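Local coordinates for protein O-phospho-L-seryl-tRNA:Cys-tRNA synthase (Methanocaldococcus jannaschii DSM 2661, PDB 5X6B) that probably converts O-phosphoseryl-tRNA(Cys) into cysteinyl-tRNA(Cys), using pyridoxal phosphate as its cofactor, at residues V129-C134 with E287-G292; F369-L374 with I382-T387; K315-E320 with P343-L348. One frame throughout, in Å; residues are numbered along the deposited sequence.

Contact 1. Residues V129-C134 with E287-G292; sequences VMHAIC and EIEMLG
His131 swings its imidazole out trans to the backbone N (chi1 -173°), and Glu289 meets it with a chain folded back at chi2 (-66°). Those two torsions bring ND1 of the ring against the carboxylate, and the one hydrogen bond of the contact is made there. This His-carboxylate hydrogen bond, from ND1 of His131 to OE2 of Glu289, spans 3.0 Å and is fairly straight, with 161° at the hydrogen. The oxygen lies at the ring edge, close to the imidazole plane, and receives the N-H on its syn lone pair, the side that faces OE1. The ring and the carboxylate are nevertheless steeply inclined to each other, so this is an edge approach with no stacking. Beside the bond, the methyl of Ala132 packs on the acid: its CB is 3.5 Å from OE2 of Glu289 and 4.0 Å from CG of the same residue. The other oxygen, OE1, is taken by Arg156 of the second subunit in a salt bridge, so one buried carboxylate serves both a histidine of its own chain and an arginine across the subunit interface. Arg156 of that subunit also packs on His131, which would help to fix the imidazole where it is. The bound nucleic acid comes within about 7 Å, measured between nearest atoms. In the fold, His131 and Ala132 form the last turn of helix 122-132, whose Met130 packs on Leu196 and Leu198 of strand 194-200 in the central sheet, while Glu289 reaches in from the loop between helices 273-276 and 298-305.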
# COMPACT_ATOMS: atom_id res chain seq x y z
N VAL B 129 21.90 -3.00 7.41
CA VAL B 129 22.91 -2.64 8.41
C VAL B 129 24.00 -3.71 8.48
O VAL B 129 25.16 -3.39 8.73
CB VAL B 129 22.29 -2.43 9.82
CG1 VAL B 129 21.29 -1.28 9.79
CG2 VAL B 129 21.64 -3.70 10.34
N MET B 130 23.64 -4.96 8.24
CA MET B 130 24.62 -6.04 8.21
C MET B 130 25.56 -5.88 7.03
O MET B 130 26.70 -6.36 7.05
CB MET B 130 23.93 -7.40 8.13
CG MET B 130 23.33 -7.90 9.43
SD MET B 130 22.63 -9.54 9.21
CE MET B 130 21.90 -9.82 10.82
N HIS B 131 25.08 -5.20 5.99
CA HIS B 131 25.83 -5.08 4.75
C HIS B 131 26.65 -3.80 4.71
O HIS B 131 27.69 -3.74 4.05
CB HIS B 131 24.86 -5.12 3.56
CG HIS B 131 25.54 -5.17 2.23
ND1 HIS B 131 25.84 -4.04 1.51
CD2 HIS B 131 25.96 -6.22 1.48
CE1 HIS B 131 26.43 -4.38 0.38
NE2 HIS B 131 26.51 -5.70 0.34
N ALA B 132 26.20 -2.77 5.42
CA ALA B 132 26.82 -1.46 5.35
C ALA B 132 27.61 -1.08 6.60
O ALA B 132 28.34 -0.09 6.61
CB ALA B 132 25.76 -0.40 5.08
N ILE B 133 27.46 -1.86 7.67
CA ILE B 133 28.15 -1.56 8.93
C ILE B 133 29.20 -2.62 9.21
O ILE B 133 30.36 -2.30 9.45
CB ILE B 133 27.16 -1.48 10.11
CG1 ILE B 133 26.02 -0.51 9.78
CG2 ILE B 133 27.88 -1.07 11.39
CD1 ILE B 133 26.49 0.88 9.41
N CYS B 134 28.79 -3.88 9.19
CA CYS B 134 29.71 -4.98 9.36
C CYS B 134 30.56 -5.18 8.12
O CYS B 134 30.14 -4.87 7.00
CB CYS B 134 28.95 -6.27 9.67
SG CYS B 134 27.77 -6.10 11.03
N GLU B 287 20.77 6.60 -2.85
CA GLU B 287 21.41 5.85 -1.78
C GLU B 287 21.51 4.37 -2.13
O GLU B 287 20.53 3.74 -2.52
CB GLU B 287 20.65 6.04 -0.46
CG GLU B 287 20.62 7.48 0.02
CD GLU B 287 19.78 7.68 1.27
OE1 GLU B 287 19.18 6.69 1.75
OE2 GLU B 287 19.72 8.82 1.78
N ILE B 288 22.72 3.82 -1.98
CA ILE B 288 23.05 2.49 -2.47
C ILE B 288 22.27 1.36 -1.81
O ILE B 288 21.83 0.43 -2.49
CB ILE B 288 24.56 2.20 -2.27
CG1 ILE B 288 25.40 3.24 -3.01
CG2 ILE B 288 24.92 0.81 -2.75
CD1 ILE B 288 26.88 3.09 -2.78
N GLU B 289 22.10 1.43 -0.49
CA GLU B 289 21.42 0.37 0.23
C GLU B 289 19.91 0.36 -0.07
O GLU B 289 19.24 -0.65 0.11
CB GLU B 289 21.67 0.49 1.73
CG GLU B 289 23.13 0.32 2.15
CD GLU B 289 23.67 -1.09 1.91
OE1 GLU B 289 22.87 -2.03 1.80
OE2 GLU B 289 24.91 -1.24 1.83
N MET B 290 19.40 1.50 -0.53
CA MET B 290 18.01 1.59 -0.98
C MET B 290 17.86 1.04 -2.39
O MET B 290 16.74 0.89 -2.89
CB MET B 290 17.51 3.04 -0.95
CG MET B 290 17.57 3.72 0.41
SD MET B 290 16.32 3.15 1.58
CE MET B 290 17.28 1.97 2.54
N LEU B 291 18.99 0.74 -3.03
CA LEU B 291 19.05 0.60 -4.49
C LEU B 291 18.48 1.87 -5.10
O LEU B 291 17.82 1.84 -6.14
CB LEU B 291 18.30 -0.64 -4.98
CG LEU B 291 19.00 -1.97 -4.72
CD1 LEU B 291 18.20 -3.14 -5.28
CD2 LEU B 291 20.41 -1.95 -5.31
N GLY B 292 18.73 2.99 -4.42
CA GLY B 292 18.28 4.31 -4.84
C GLY B 292 16.78 4.47 -4.89
O GLY B 292 16.28 5.50 -5.32

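Contact 2. Residues F369-L374 with I382-T387; sequences FFYDEL and IRAGVT
Tyr371 and Ala384 meet face to methyl. With its CG trans to the backbone N (chi1 179°), the tyrosine carries its ring off the helix and against the loop, where CB of Ala384 sits over one face as a CH-pi contact, 3.9 Å from the centroid. The methyl is displaced from the ring centre toward the CB end, and its closest ring atom is CG of Tyr371, at 3.6 Å. The edge of the same ring is used as well: the carbonyl O of Ile382 lies near the ring plane, 3.3 Å from CD1 of Tyr371. One turn further along the helix, Leu374 puts its CD1 on CG1 of Ile382 at 3.9 Å, the two branched chains running at a slant to each other. Both segments belong to the small C-terminal domain of a fold type I pyridoxal phosphate enzyme, in which helix 369-375 packs with helices 354-360 and 399-415, and the loop 382-387 leads into strand 389-392 of the antiparallel sheet. That loop bends through a type II turn from Arg383 to Val386, and Gly385 takes the positive phi (86°) that the third position of such a turn requires. At the start of the helix segment, Phe369 adopts the less common position between its N and carbonyl carbon (chi1 86°), which lays its ring over CB of Phe370 and holds CE2 3.9 Å from CG2 of Thr387. Thr387 turns only this methyl to the phenyl group; its OG1 is hydrogen-bonded to OD1 of Asp357, while Leu356 of helix 354-360 touches both Thr387 and Phe370.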
# COMPACT_ATOMS: atom_id res chain seq x y z
N PHE B 369 -8.91 -32.13 13.04
CA PHE B 369 -10.21 -31.91 13.66
C PHE B 369 -10.36 -30.50 14.21
O PHE B 369 -11.41 -29.88 14.08
CB PHE B 369 -10.45 -32.93 14.77
CG PHE B 369 -9.89 -32.52 16.10
CD1 PHE B 369 -10.70 -31.96 17.07
CD2 PHE B 369 -8.54 -32.68 16.38
CE1 PHE B 369 -10.19 -31.57 18.29
CE2 PHE B 369 -8.02 -32.29 17.60
CZ PHE B 369 -8.84 -31.74 18.56
N PHE B 370 -9.30 -29.99 14.83
CA PHE B 370 -9.34 -28.70 15.49
C PHE B 370 -9.49 -27.60 14.45
O PHE B 370 -10.31 -26.69 14.60
CB PHE B 370 -8.09 -28.49 16.34
CG PHE B 370 -8.17 -27.30 17.25
CD1 PHE B 370 -9.10 -27.25 18.28
CD2 PHE B 370 -7.30 -26.23 17.09
CE1 PHE B 370 -9.17 -26.15 19.11
CE2 PHE B 370 -7.36 -25.13 17.93
CZ PHE B 370 -8.30 -25.09 18.94
N TYR B 371 -8.71 -27.71 13.38
CA TYR B 371 -8.79 -26.76 12.27
C TYR B 371 -10.18 -26.76 11.64
O TYR B 371 -10.71 -25.71 11.29
CB TYR B 371 -7.73 -27.09 11.22
CG TYR B 371 -7.74 -26.17 10.02
CD1 TYR B 371 -7.00 -24.99 10.02
CD2 TYR B 371 -8.48 -26.49 8.88
CE1 TYR B 371 -7.00 -24.16 8.91
CE2 TYR B 371 -8.48 -25.66 7.78
CZ TYR B 371 -7.74 -24.50 7.80
OH TYR B 371 -7.74 -23.67 6.70
N ASP B 372 -10.76 -27.94 11.49
CA ASP B 372 -12.06 -28.07 10.84
C ASP B 372 -13.17 -27.59 11.76
O ASP B 372 -14.15 -26.99 11.31
CB ASP B 372 -12.30 -29.52 10.40
CG ASP B 372 -13.55 -29.67 9.56
OD1 ASP B 372 -13.55 -29.20 8.40
OD2 ASP B 372 -14.54 -30.27 10.05
N GLU B 373 -13.01 -27.84 13.06
CA GLU B 373 -14.00 -27.41 14.04
C GLU B 373 -14.00 -25.89 14.20
O GLU B 373 -15.01 -25.29 14.56
CB GLU B 373 -13.75 -28.08 15.39
CG GLU B 373 -14.18 -29.54 15.47
CD GLU B 373 -15.66 -29.74 15.19
OE1 GLU B 373 -16.48 -28.95 15.71
OE2 GLU B 373 -16.00 -30.69 14.46
N LEU B 374 -12.85 -25.27 13.93
CA LEU B 374 -12.73 -23.81 14.02
C LEU B 374 -13.32 -23.13 12.80
O LEU B 374 -14.01 -22.11 12.91
CB LEU B 374 -11.26 -23.40 14.18
CG LEU B 374 -10.58 -23.59 15.54
CD1 LEU B 374 -9.11 -23.26 15.43
CD2 LEU B 374 -11.23 -22.73 16.60
N ILE B 382 -4.99 -20.71 12.64
CA ILE B 382 -4.22 -21.77 13.28
C ILE B 382 -3.81 -22.80 12.24
O ILE B 382 -4.62 -23.20 11.40
CB ILE B 382 -5.03 -22.46 14.41
CG1 ILE B 382 -5.69 -21.42 15.31
CG2 ILE B 382 -4.13 -23.38 15.22
CD1 ILE B 382 -4.71 -20.48 15.97
N ARG B 383 -2.56 -23.24 12.28
CA ARG B 383 -2.07 -24.23 11.33
C ARG B 383 -2.83 -25.55 11.47
O ARG B 383 -3.03 -26.04 12.58
CB ARG B 383 -0.57 -24.48 11.53
CG ARG B 383 0.30 -23.30 11.17
CD ARG B 383 1.77 -23.65 11.33
NE ARG B 383 2.11 -24.85 10.57
CZ ARG B 383 3.30 -25.45 10.63
NH1 ARG B 383 4.26 -24.95 11.39
NH2 ARG B 383 3.52 -26.54 9.91
N ALA B 384 -3.25 -26.10 10.34
CA ALA B 384 -3.95 -27.38 10.35
C ALA B 384 -2.98 -28.50 10.73
O ALA B 384 -1.79 -28.40 10.46
CB ALA B 384 -4.59 -27.65 8.99
N GLY B 385 -3.50 -29.54 11.37
CA GLY B 385 -2.70 -30.70 11.71
C GLY B 385 -1.92 -30.63 13.01
O GLY B 385 -1.47 -31.66 13.52
N VAL B 386 -1.76 -29.43 13.55
CA VAL B 386 -1.00 -29.26 14.78
C VAL B 386 -1.91 -29.26 16.00
O VAL B 386 -2.88 -28.52 16.05
CB VAL B 386 -0.19 -27.95 14.77
CG1 VAL B 386 0.73 -27.89 15.97
CG2 VAL B 386 0.60 -27.82 13.48
N THR B 387 -1.60 -30.11 16.98
CA THR B 387 -2.43 -30.19 18.19
C THR B 387 -1.60 -30.12 19.48
O THR B 387 -2.14 -29.83 20.55
CB THR B 387 -3.28 -31.49 18.20
OG1 THR B 387 -2.43 -32.63 18.08
CG2 THR B 387 -4.28 -31.48 17.06

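Contact 3. Residues K315-E320 with P343-L348; sequences KKWDEE and PKEHDL
Trp317 presents the edge of its indole to 343-348, and three groups line up there close to the ring plane: the carbonyl O of Glu345, CA of His346 and OD2 of Asp347. The setting is the junction of helix 317-331 with the loop between strands 337-338 and 349-352 of the antiparallel sheet in the C-terminal domain of this fold type I enzyme. The six-membered ring does the touching, with CZ2 of Trp317 3.5 Å from O of Glu345 and CH2 3.3 Å from OD2 of Asp347. The imidazole of His346 stands obliquely to it, neither stacked nor edge-on, its plane inclined at 53° to the six-membered ring. One face of that imidazole has OD2 of Asp347 3.8 Å above it, toward the rim, and CB of Leu348 lies at its edge. Trp317 reaches across because its CG stands trans to the backbone N (chi1 170°). The carboxylate of Asp347 is turned nearly at right angles to the indole. Its OD1 forms a salt bridge with Arg236 and a hydrogen bond with the hydroxyl of Ser393, just as Glu345 pairs with Arg325. Putting an alanine in place of Trp317 removes the indole edge, which would probably open a gap beside O of Glu345, CA of His346 and OD2 of Asp347. The His346 ring has a hold of its own, NE2 being hydrogen-bonded to O of Tyr232. The loop also braces itself: N of Leu348 donates to ND1 of His346, tilted out of the imidazole plane, and NZ of Lys344 bonds O of Leu348 at 2.8 Å, almost in line with the carbonyl, at 166°.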
# COMPACT_ATOMS: atom_id res chain seq x y z
N LYS B 315 -0.80 3.88 22.61
CA LYS B 315 -1.20 4.49 23.88
C LYS B 315 -2.22 3.62 24.60
O LYS B 315 -2.51 3.83 25.77
CB LYS B 315 -1.78 5.89 23.65
CG LYS B 315 -0.78 6.91 23.12
CD LYS B 315 -1.44 8.27 22.88
CE LYS B 315 -0.43 9.29 22.35
NZ LYS B 315 -1.06 10.59 21.99
N LYS B 316 -2.76 2.63 23.88
CA LYS B 316 -3.79 1.76 24.43
C LYS B 316 -3.32 0.31 24.43
O LYS B 316 -4.13 -0.61 24.39
CB LYS B 316 -5.08 1.89 23.64
CG LYS B 316 -5.68 3.28 23.70
CD LYS B 316 -6.96 3.35 22.88
CE LYS B 316 -7.63 4.70 23.02
NZ LYS B 316 -8.82 4.80 22.13
N TRP B 317 -2.01 0.14 24.47
CA TRP B 317 -1.39 -1.18 24.45
C TRP B 317 -1.84 -2.04 25.63
O TRP B 317 -1.90 -3.28 25.53
CB TRP B 317 0.13 -1.03 24.44
CG TRP B 317 0.90 -2.29 24.67
CD1 TRP B 317 1.77 -2.54 25.69
CD2 TRP B 317 0.89 -3.46 23.85
NE1 TRP B 317 2.30 -3.80 25.56
CE2 TRP B 317 1.78 -4.39 24.44
CE3 TRP B 317 0.22 -3.83 22.68
CZ2 TRP B 317 2.01 -5.65 23.90
CZ3 TRP B 317 0.45 -5.08 22.15
CH2 TRP B 317 1.34 -5.98 22.76
N ASP B 318 -2.17 -1.40 26.75
CA ASP B 318 -2.59 -2.14 27.94
C ASP B 318 -3.94 -2.83 27.72
O ASP B 318 -4.18 -3.91 28.26
CB ASP B 318 -2.66 -1.21 29.16
CG ASP B 318 -1.28 -0.86 29.70
OD1 ASP B 318 -0.32 -1.65 29.48
OD2 ASP B 318 -1.14 0.20 30.34
N GLU B 319 -4.80 -2.22 26.92
CA GLU B 319 -6.11 -2.80 26.63
C GLU B 319 -5.98 -4.10 25.84
O GLU B 319 -6.76 -5.03 26.03
CB GLU B 319 -6.98 -1.79 25.89
CG GLU B 319 -7.20 -0.51 26.68
CD GLU B 319 -7.95 0.56 25.90
OE1 GLU B 319 -8.27 0.32 24.72
OE2 GLU B 319 -8.20 1.64 26.47
N GLU B 320 -4.99 -4.16 24.95
CA GLU B 320 -4.77 -5.37 24.16
C GLU B 320 -4.14 -6.46 25.02
O GLU B 320 -4.40 -7.65 24.81
CB GLU B 320 -3.88 -5.06 22.95
CG GLU B 320 -4.35 -3.88 22.11
CD GLU B 320 -5.68 -4.13 21.41
OE1 GLU B 320 -5.91 -5.28 20.95
OE2 GLU B 320 -6.48 -3.19 21.31
N PRO B 343 3.34 -12.99 33.56
CA PRO B 343 2.20 -12.90 32.64
C PRO B 343 2.59 -12.29 31.30
O PRO B 343 3.66 -11.68 31.19
CB PRO B 343 1.24 -11.99 33.39
CG PRO B 343 2.14 -11.07 34.14
CD PRO B 343 3.33 -11.90 34.55
N LYS B 344 1.73 -12.43 30.29
CA LYS B 344 2.01 -11.91 28.96
C LYS B 344 2.22 -10.41 28.97
O LYS B 344 1.39 -9.66 29.49
CB LYS B 344 0.89 -12.28 27.99
CG LYS B 344 0.80 -13.75 27.64
CD LYS B 344 2.10 -14.28 27.05
CE LYS B 344 2.52 -13.53 25.79
NZ LYS B 344 3.74 -14.15 25.18
N GLU B 345 3.33 -9.97 28.39
CA GLU B 345 3.55 -8.55 28.14
C GLU B 345 3.55 -8.33 26.63
O GLU B 345 4.07 -7.34 26.13
CB GLU B 345 4.86 -8.07 28.77
CG GLU B 345 4.69 -7.33 30.10
CD GLU B 345 3.83 -6.08 29.98
OE1 GLU B 345 3.97 -5.34 28.98
OE2 GLU B 345 3.01 -5.84 30.90
N HIS B 346 2.94 -9.28 25.93
CA HIS B 346 2.74 -9.19 24.49
C HIS B 346 1.50 -10.02 24.13
O HIS B 346 1.06 -10.85 24.91
CB HIS B 346 3.97 -9.69 23.73
CG HIS B 346 3.93 -9.42 22.25
ND1 HIS B 346 3.49 -10.35 21.34
CD2 HIS B 346 4.30 -8.33 21.54
CE1 HIS B 346 3.59 -9.84 20.12
NE2 HIS B 346 4.08 -8.62 20.21
N ASP B 347 0.96 -9.79 22.94
CA ASP B 347 -0.30 -10.43 22.53
C ASP B 347 -0.11 -11.80 21.88
O ASP B 347 -1.07 -12.55 21.72
CB ASP B 347 -1.05 -9.50 21.58
CG ASP B 347 -0.20 -9.09 20.40
OD1 ASP B 347 0.06 -9.94 19.52
OD2 ASP B 347 0.27 -7.92 20.36
N LEU B 348 1.12 -12.13 21.50
CA LEU B 348 1.38 -13.42 20.88
C LEU B 348 1.38 -14.50 21.96
O LEU B 348 2.24 -14.50 22.84
CB LEU B 348 2.71 -13.41 20.12
CG LEU B 348 3.00 -14.49 19.07
CD1 LEU B 348 4.23 -14.12 18.27
CD2 LEU B 348 3.16 -15.89 19.66

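How the contacts relate
From the N terminus, the chain first enters contact 1 at 129-134 and returns to it at 287-292, closing a loop of 152 residues that takes in most of the central mixed sheet. Contact 3 then closes a shorter loop, 22 residues between 315-320 and 343-348, holding most of helix 317-331. Contact 2 comes last, with just seven residues between its segments. The three follow in series, neither nesting nor crossing. Contact 1 ties helix 122-132 to the loop before helix 298-305, beside the second subunit; contacts 2 and 3 join helices to loops of the C-terminal sheet. Centres of contacts 2 and 3 are about 26 Å apart, those of 1 and 2 about 42 Å.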